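Local coordinates for crispr-associated protein Cas5, dvulg subtype (Xanthomonas oryzae pv. oryzae, PDB 3VZI), which probably acts as an endoribonuclease of the CRISPR-mediated microbial immune system, of the Cas5d kind that processes CRISPR RNA, and binds nucleic acid, at residues E100-R103 against Q104-A107; V134-H137 against L138-N142; S82-K85 against A86-G90. All blocks are in the same frame, centred on the assembly; numbering follows the deposited sequence.

Following the chain from the N terminus, contact 3 (82-85 with 86-90) comes first, at the end of helix 80-88. Contact 1 (100-103 with 104-107) follows at the end of helix 92-103, and contact 2 (134-137 with 138-142) lies in the first turns of helix 134-146. Each closes only a local turn, and the three run in series without nesting or crossing. Contacts 3 and 1 belong to consecutive helices on the same side of the chain's centre, with centres about 19 Å apart. Contact 2 lies on the opposite side of the chain's centre, about 43 Å from contact 1 between centres, where its helix packs on strands 7-13, 114-124 and 164-167.

Contact 1: residues E100-R103 against Q104-A107; sequences EEDR and QQRA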
loop_
_atom_site.group_PDB
_atom_site.type_symbol
_atom_site.label_atom_id
_atom_site.label_comp_id
_atom_site.label_asym_id
_atom_site.label_seq_id
_atom_site.Cartn_x
_atom_site.Cartn_y
_atom_site.Cartn_z
ATOM N N GLU A 100 24.509 2.296 -16.026
ATOM C CA GLU A 100 24.334 2.875 -14.694
ATOM C C GLU A 100 23.161 3.863 -14.699
ATOM O O GLU A 100 22.288 3.827 -13.804
ATOM C CB GLU A 100 25.619 3.520 -14.181
ATOM C CG GLU A 100 26.616 2.522 -13.604
ATOM C CD GLU A 100 28.087 2.906 -13.845
ATOM O OE1 GLU A 100 28.408 3.614 -14.844
ATOM O OE2 GLU A 100 28.948 2.481 -13.040
ATOM N N GLU A 101 23.111 4.700 -15.737
ATOM C CA GLU A 101 22.044 5.684 -15.849
ATOM C C GLU A 101 20.642 5.078 -15.937
ATOM O O GLU A 101 19.695 5.651 -15.376
ATOM C CB GLU A 101 22.262 6.644 -17.013
ATOM C CG GLU A 101 21.819 8.060 -16.668
ATOM C CD GLU A 101 21.179 8.789 -17.831
ATOM O OE1 GLU A 101 20.062 9.355 -17.644
ATOM O OE2 GLU A 101 21.797 8.780 -18.922
ATOM N N ASP A 102 20.524 3.937 -16.627
ATOM C CA ASP A 102 19.220 3.289 -16.878
ATOM C C ASP A 102 18.624 2.732 -15.592
ATOM O O ASP A 102 17.412 2.832 -15.354
ATOM C CB ASP A 102 19.345 2.170 -17.926
ATOM C CG ASP A 102 18.029 1.437 -18.159
ATOM O OD1 ASP A 102 17.207 1.912 -18.969
ATOM O OD2 ASP A 102 17.820 0.387 -17.519
ATOM N N ARG A 103 19.516 2.142 -14.788
ATOM C CA ARG A 103 19.234 1.659 -13.439
ATOM C C ARG A 103 18.822 2.782 -12.499
ATOM O O ARG A 103 18.143 2.532 -11.514
ATOM C CB ARG A 103 20.461 0.938 -12.865
ATOM C CG ARG A 103 20.683 -0.475 -13.404
ATOM C CD ARG A 103 21.728 -1.231 -12.588
ATOM N NE ARG A 103 23.084 -0.700 -12.781
ATOM C CZ ARG A 103 24.055 -0.718 -11.861
ATOM N NH1 ARG A 103 23.838 -1.237 -10.654
ATOM N NH2 ARG A 103 25.249 -0.207 -12.148
ATOM N N GLN A 104 19.226 4.014 -12.814
ATOM C CA GLN A 104 18.955 5.184 -11.955
ATOM C C GLN A 104 17.591 5.808 -12.215
ATOM O O GLN A 104 17.124 6.646 -11.447
ATOM C CB GLN A 104 20.042 6.251 -12.122
ATOM C CG GLN A 104 20.701 6.639 -10.813
ATOM C CD GLN A 104 21.742 5.624 -10.412
ATOM O OE1 GLN A 104 22.845 5.596 -10.968
ATOM N NE2 GLN A 104 21.398 4.771 -9.453
ATOM N N GLN A 105 16.975 5.404 -13.318
ATOM C CA GLN A 105 15.596 5.737 -13.616
ATOM C C GLN A 105 14.647 4.835 -12.837
ATOM O O GLN A 105 13.502 5.211 -12.562
ATOM C CB GLN A 105 15.357 5.579 -15.105
ATOM C CG GLN A 105 15.689 6.826 -15.886
ATOM C CD GLN A 105 16.403 6.504 -17.165
ATOM O OE1 GLN A 105 17.067 7.362 -17.756
ATOM N NE2 GLN A 105 16.297 5.252 -17.598
ATOM N N ARG A 106 15.145 3.644 -12.492
ATOM C CA ARG A 106 14.441 2.679 -11.645
ATOM C C ARG A 106 13.054 2.413 -12.199
ATOM O O ARG A 106 12.068 2.542 -11.481
ATOM C CB ARG A 106 14.388 3.165 -10.189
ATOM C CG ARG A 106 15.782 3.381 -9.590
ATOM C CD ARG A 106 15.784 4.248 -8.345
ATOM N NE ARG A 106 15.115 5.569 -8.535
ATOM C CZ ARG A 106 13.954 5.937 -7.920
ATOM N NH1 ARG A 106 13.336 5.123 -7.039
ATOM N NH2 ARG A 106 13.435 7.135 -8.184
ATOM N N ALA A 107 13.015 2.048 -13.493
ATOM C CA ALA A 107 11.776 1.849 -14.277
ATOM C C ALA A 107 10.721 1.144 -13.452
ATOM O O ALA A 107 11.033 0.149 -12.781
ATOM C CB ALA A 107 12.047 1.068 -15.548
#
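Gln104 and Gln105 turn back on Glu101 and Asp102 where helix 92-103 runs out. The backbone N of Gln104 meets two carbonyls, Glu100 O at 3.2 Å and Glu101 O at 3.1 Å, and both bonds are weak. Gln105 N makes another weak bond, to Asp102 O at 3.3 Å. Arg106 N does the same with Arg103 O, again at 3.3 Å. Gln104 N is thus shared between carbonyls four and three residues back, and the next two N-H groups bond weakly three residues back, as the helix ends.

The side chain of Gln105 folds back toward Glu101 and Asp102. Its CG is anti to the carbonyl carbon and its chain bends at chi2, which brings the amide back alongside the two acids. Its NE2 is 3.7 Å from Asp102 OD1, with the amide and carboxylate planes nearly perpendicular, 85° apart. Gln105 OE1 lies 3.6 Å from Glu101 OE1, with the planes 72° apart. The methylene CG of Arg106 rests 3.2 Å from Arg103 O.

The second shell anchors Asp102: its OD1 forms a salt bridge with Arg70 NH1. Gln105 also bonds through its backbone to Arg71, and its side chain touches Arg70 and Leu78. Arg106 takes positive phi, which turns the chain out of the helical path, and its carbonyl accepts a bond from Arg27. The contact lies on the surface as the link from helix 92-103 into strand 108-112, beside the 70-71 and 78 loop residues.

Contact 2: residues V134-H137 against L138-N142; sequences VGKH and LDIFN
Lys136 and Ile140 meet one turn apart on helix 134-146. Their side chains lie side by side and point the same way, with Lys136 CG 4.0 Å from Ile140 CD1. Lys136 starts with CG anti to the backbone N (chi1 176°), which sets that methylene against the isoleucine, and the extended chain beyond leads on to NZ. Ile140 CG1 also comes to 3.4 Å from Lys136 O.

The tight part is the backbone and the face turned to the sheet. Leu138 N bonds to Val134 O at 2.7 Å and Ile140 N to Lys136 O at 3.0 Å. Phe141 N bonds to His137 O at 3.3 Å. Val134, His137 and Leu138 touch Phe122 of strand 114-124. Leu138 and Phe141 also touch Val7 of strand 7-13, and the Phe141 ring meets Trp53.

The loose part is the side of Gly135 and Asp139, which are both exposed. A water bridges Asp139 OD2 (3.0 Å) and, weakly, Lys136 O (3.3 Å), donating to each.

Polar groups near the start of the helix are well engaged. Lys136 NZ bonds to Asp131 O. Buried His137 is bonded at both ring nitrogens, NE2 to Asp132 OD2 and ND1 to His46 NE2. A bond at each ring nitrogen probably fixes the ring's rotation. The polar atoms are thus satisfied in two ways: the Asp139 carboxylate meets a water on the exposed side, whereas the buried ring nitrogens of His137 rely on Asp132 and His46.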
loop_
_atom_site.group_PDB
_atom_site.type_symbol
_atom_site.label_atom_id
_atom_site.label_comp_id
_atom_site.label_asym_id
_atom_site.label_seq_id
_atom_site.Cartn_x
_atom_site.Cartn_y
_atom_site.Cartn_z
ATOM N N VAL A 134 -8.618 1.846 24.571
ATOM C CA VAL A 134 -9.209 2.015 23.253
ATOM C C VAL A 134 -9.683 3.457 23.039
ATOM O O VAL A 134 -9.320 4.085 22.056
ATOM C CB VAL A 134 -10.361 1.021 23.045
ATOM C CG1 VAL A 134 -11.170 1.388 21.813
ATOM C CG2 VAL A 134 -9.817 -0.396 22.945
ATOM N N GLY A 135 -10.481 3.976 23.967
ATOM C CA GLY A 135 -10.887 5.380 23.949
ATOM C C GLY A 135 -9.806 6.425 23.706
ATOM O O GLY A 135 -9.947 7.272 22.824
ATOM N N LYS A 136 -8.738 6.380 24.497
ATOM C CA LYS A 136 -7.606 7.292 24.315
ATOM C C LYS A 136 -7.062 7.173 22.895
ATOM O O LYS A 136 -7.019 8.159 22.159
ATOM C CB LYS A 136 -6.505 7.003 25.343
ATOM C CG LYS A 136 -5.233 7.832 25.199
ATOM C CD LYS A 136 -4.177 7.388 26.213
ATOM C CE LYS A 136 -2.758 7.764 25.792
ATOM N NZ LYS A 136 -1.728 6.898 26.451
ATOM N N HIS A 137 -6.697 5.955 22.509
ATOM C CA HIS A 137 -5.989 5.709 21.255
ATOM C C HIS A 137 -6.813 5.878 20.016
ATOM O O HIS A 137 -6.299 6.304 18.968
ATOM C CB HIS A 137 -5.312 4.349 21.283
ATOM C CG HIS A 137 -4.039 4.332 22.097
ATOM N ND1 HIS A 137 -2.911 4.965 21.697
ATOM C CD2 HIS A 137 -3.746 3.746 23.311
ATOM C CE1 HIS A 137 -1.954 4.794 22.609
ATOM N NE2 HIS A 137 -2.457 4.043 23.600
ATOM N N LEU A 138 -8.099 5.552 20.119
ATOM C CA LEU A 138 -9.050 5.821 19.046
ATOM C C LEU A 138 -9.264 7.327 18.890
ATOM O O LEU A 138 -9.499 7.846 17.801
ATOM C CB LEU A 138 -10.378 5.113 19.314
ATOM C CG LEU A 138 -11.577 5.447 18.421
ATOM C CD1 LEU A 138 -11.273 5.026 16.979
ATOM C CD2 LEU A 138 -12.845 4.774 18.951
ATOM N N ASP A 139 -9.186 8.052 19.983
ATOM C CA ASP A 139 -9.491 9.456 19.870
ATOM C C ASP A 139 -8.307 10.254 19.316
ATOM O O ASP A 139 -8.495 11.255 18.622
ATOM C CB ASP A 139 -9.978 9.991 21.190
ATOM C CG ASP A 139 -10.174 11.446 21.154
ATOM O OD1 ASP A 139 -11.061 11.915 20.386
ATOM O OD2 ASP A 139 -9.403 12.122 21.861
ATOM N N ILE A 140 -7.088 9.782 19.603
ATOM C CA ILE A 140 -5.872 10.374 19.048
ATOM C C ILE A 140 -5.835 10.164 17.526
ATOM O O ILE A 140 -5.457 11.075 16.766
ATOM C CB ILE A 140 -4.619 9.778 19.713
ATOM C CG1 ILE A 140 -4.506 10.250 21.171
ATOM C CG2 ILE A 140 -3.360 10.096 18.898
ATOM C CD1 ILE A 140 -3.518 9.425 21.968
ATOM N N PHE A 141 -6.252 8.971 17.096
ATOM C CA PHE A 141 -6.292 8.645 15.697
ATOM C C PHE A 141 -7.268 9.552 14.965
ATOM O O PHE A 141 -6.884 10.192 13.975
ATOM C CB PHE A 141 -6.653 7.175 15.453
ATOM C CG PHE A 141 -6.829 6.856 13.989
ATOM C CD1 PHE A 141 -5.715 6.611 13.178
ATOM C CD2 PHE A 141 -8.110 6.869 13.400
ATOM C CE1 PHE A 141 -5.890 6.351 11.818
ATOM C CE2 PHE A 141 -8.283 6.617 12.043
ATOM C CZ PHE A 141 -7.174 6.342 11.251
ATOM N N ASN A 142 -8.511 9.619 15.450
ATOM C CA ASN A 142 -9.596 10.346 14.779
ATOM C C ASN A 142 -9.326 11.849 14.711
ATOM O O ASN A 142 -9.536 12.513 13.682
ATOM C CB ASN A 142 -10.902 10.124 15.520
ATOM C CG ASN A 142 -11.489 8.754 15.305
ATOM O OD1 ASN A 142 -11.310 8.117 14.244
ATOM N ND2 ASN A 142 -12.224 8.280 16.314
HETATM O O HOH W 1 -7.468 10.977 23.854
#

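Contact 3: residues S82-K85 against A86-G90; sequences SISK and AIKAG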
loop_
_atom_site.group_PDB
_atom_site.type_symbol
_atom_site.label_atom_id
_atom_site.label_comp_id
_atom_site.label_asym_id
_atom_site.label_seq_id
_atom_site.Cartn_x
_atom_site.Cartn_y
_atom_site.Cartn_z
ATOM N N SER A 82 21.816 6.097 -29.506
ATOM C CA SER A 82 23.016 6.452 -28.722
ATOM C C SER A 82 23.873 5.206 -28.459
ATOM O O SER A 82 25.105 5.236 -28.578
ATOM C CB SER A 82 22.658 7.132 -27.390
ATOM O OG SER A 82 21.286 7.428 -27.296
ATOM N N ILE A 83 23.192 4.130 -28.070
ATOM C CA ILE A 83 23.771 2.807 -27.980
ATOM C C ILE A 83 24.416 2.445 -29.325
ATOM O O ILE A 83 25.573 2.021 -29.368
ATOM C CB ILE A 83 22.701 1.742 -27.649
ATOM C CG1 ILE A 83 21.787 2.179 -26.494
ATOM C CG2 ILE A 83 23.359 0.409 -27.360
ATOM C CD1 ILE A 83 22.370 2.049 -25.097
ATOM N N SER A 84 23.680 2.609 -30.418
ATOM C CA SER A 84 24.214 2.246 -31.700
ATOM C C SER A 84 25.560 2.970 -31.945
ATOM O O SER A 84 26.587 2.342 -32.307
ATOM C CB SER A 84 23.204 2.562 -32.788
ATOM O OG SER A 84 23.591 1.941 -33.994
ATOM N N LYS A 85 25.549 4.282 -31.694
ATOM C CA LYS A 85 26.689 5.156 -31.945
ATOM C C LYS A 85 27.880 4.861 -31.058
ATOM O O LYS A 85 29.030 4.946 -31.518
ATOM C CB LYS A 85 26.297 6.617 -31.774
ATOM C CG LYS A 85 25.992 7.315 -33.074
ATOM C CD LYS A 85 26.058 8.823 -32.889
ATOM C CE LYS A 85 26.722 9.499 -34.079
ATOM N NZ LYS A 85 26.905 10.939 -33.772
ATOM N N ALA A 86 27.621 4.535 -29.793
ATOM C CA ALA A 86 28.716 4.287 -28.852
ATOM C C ALA A 86 29.369 2.939 -29.127
ATOM O O ALA A 86 30.604 2.853 -29.100
ATOM C CB ALA A 86 28.287 4.444 -27.401
ATOM N N ILE A 87 28.572 1.912 -29.449
ATOM C CA ILE A 87 29.132 0.657 -30.002
ATOM C C ILE A 87 29.968 0.936 -31.293
ATOM O O ILE A 87 31.104 0.488 -31.409
ATOM C CB ILE A 87 28.046 -0.427 -30.305
ATOM C CG1 ILE A 87 27.217 -0.793 -29.069
ATOM C CG2 ILE A 87 28.690 -1.693 -30.840
ATOM C CD1 ILE A 87 25.964 -1.582 -29.387
ATOM N N LYS A 88 29.390 1.668 -32.252
ATOM C CA LYS A 88 30.092 2.059 -33.480
ATOM C C LYS A 88 31.360 2.857 -33.199
ATOM O O LYS A 88 32.358 2.733 -33.914
ATOM C CB LYS A 88 29.182 2.893 -34.378
ATOM C CG LYS A 88 28.147 2.103 -35.163
ATOM C CD LYS A 88 26.954 2.997 -35.497
ATOM C CE LYS A 88 25.884 2.258 -36.284
ATOM N NZ LYS A 88 26.435 1.707 -37.552
ATOM N N ALA A 89 31.317 3.694 -32.171
ATOM C CA ALA A 89 32.488 4.495 -31.798
ATOM C C ALA A 89 33.420 3.716 -30.847
ATOM O O ALA A 89 34.507 4.197 -30.493
ATOM C CB ALA A 89 32.066 5.838 -31.210
ATOM N N GLY A 90 32.993 2.511 -30.464
ATOM C CA GLY A 90 33.780 1.643 -29.595
ATOM C C GLY A 90 34.034 2.325 -28.268
ATOM O O GLY A 90 35.187 2.469 -27.839
#
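Ile83 and Ile87, Ser84 and Lys88 pair one turn apart at the C-terminal end of helix 80-88, which closes in a Schellman motif. Gly90 ends it with positive phi, and its N bonds to Ile87 O.

The backbone bonds are regular. Ala86 N bonds to Ser82 O, Ile87 N to Ile83 O at 3.0 Å and Lys88 N to Ser84 O at 2.9 Å. The Ile87 bond is nearly straight, with an N-H...O angle of 170°. Ala89 N reaches Lys85 O at 2.7 Å on a more bent path (138°).

The apolar contact joins Ile83 CG2 and Ile87 CD1 at 3.9 Å, with the two side chains set at a slant. Both also touch Leu95 of helix 92-103, while buried Ala86 touches Glu94 and Ser82 touches Tyr98. This face packs the helix against the following helix 92-103.

Among the polar side chains, Ser82 OG bonds to Ser79 N near the start of the helix. The CG and CD of Lys88 pass close to Ser84 O. Its CE comes to 3.3 Å from Ser84 OG, which stands anti to its own backbone N (chi1 -167°).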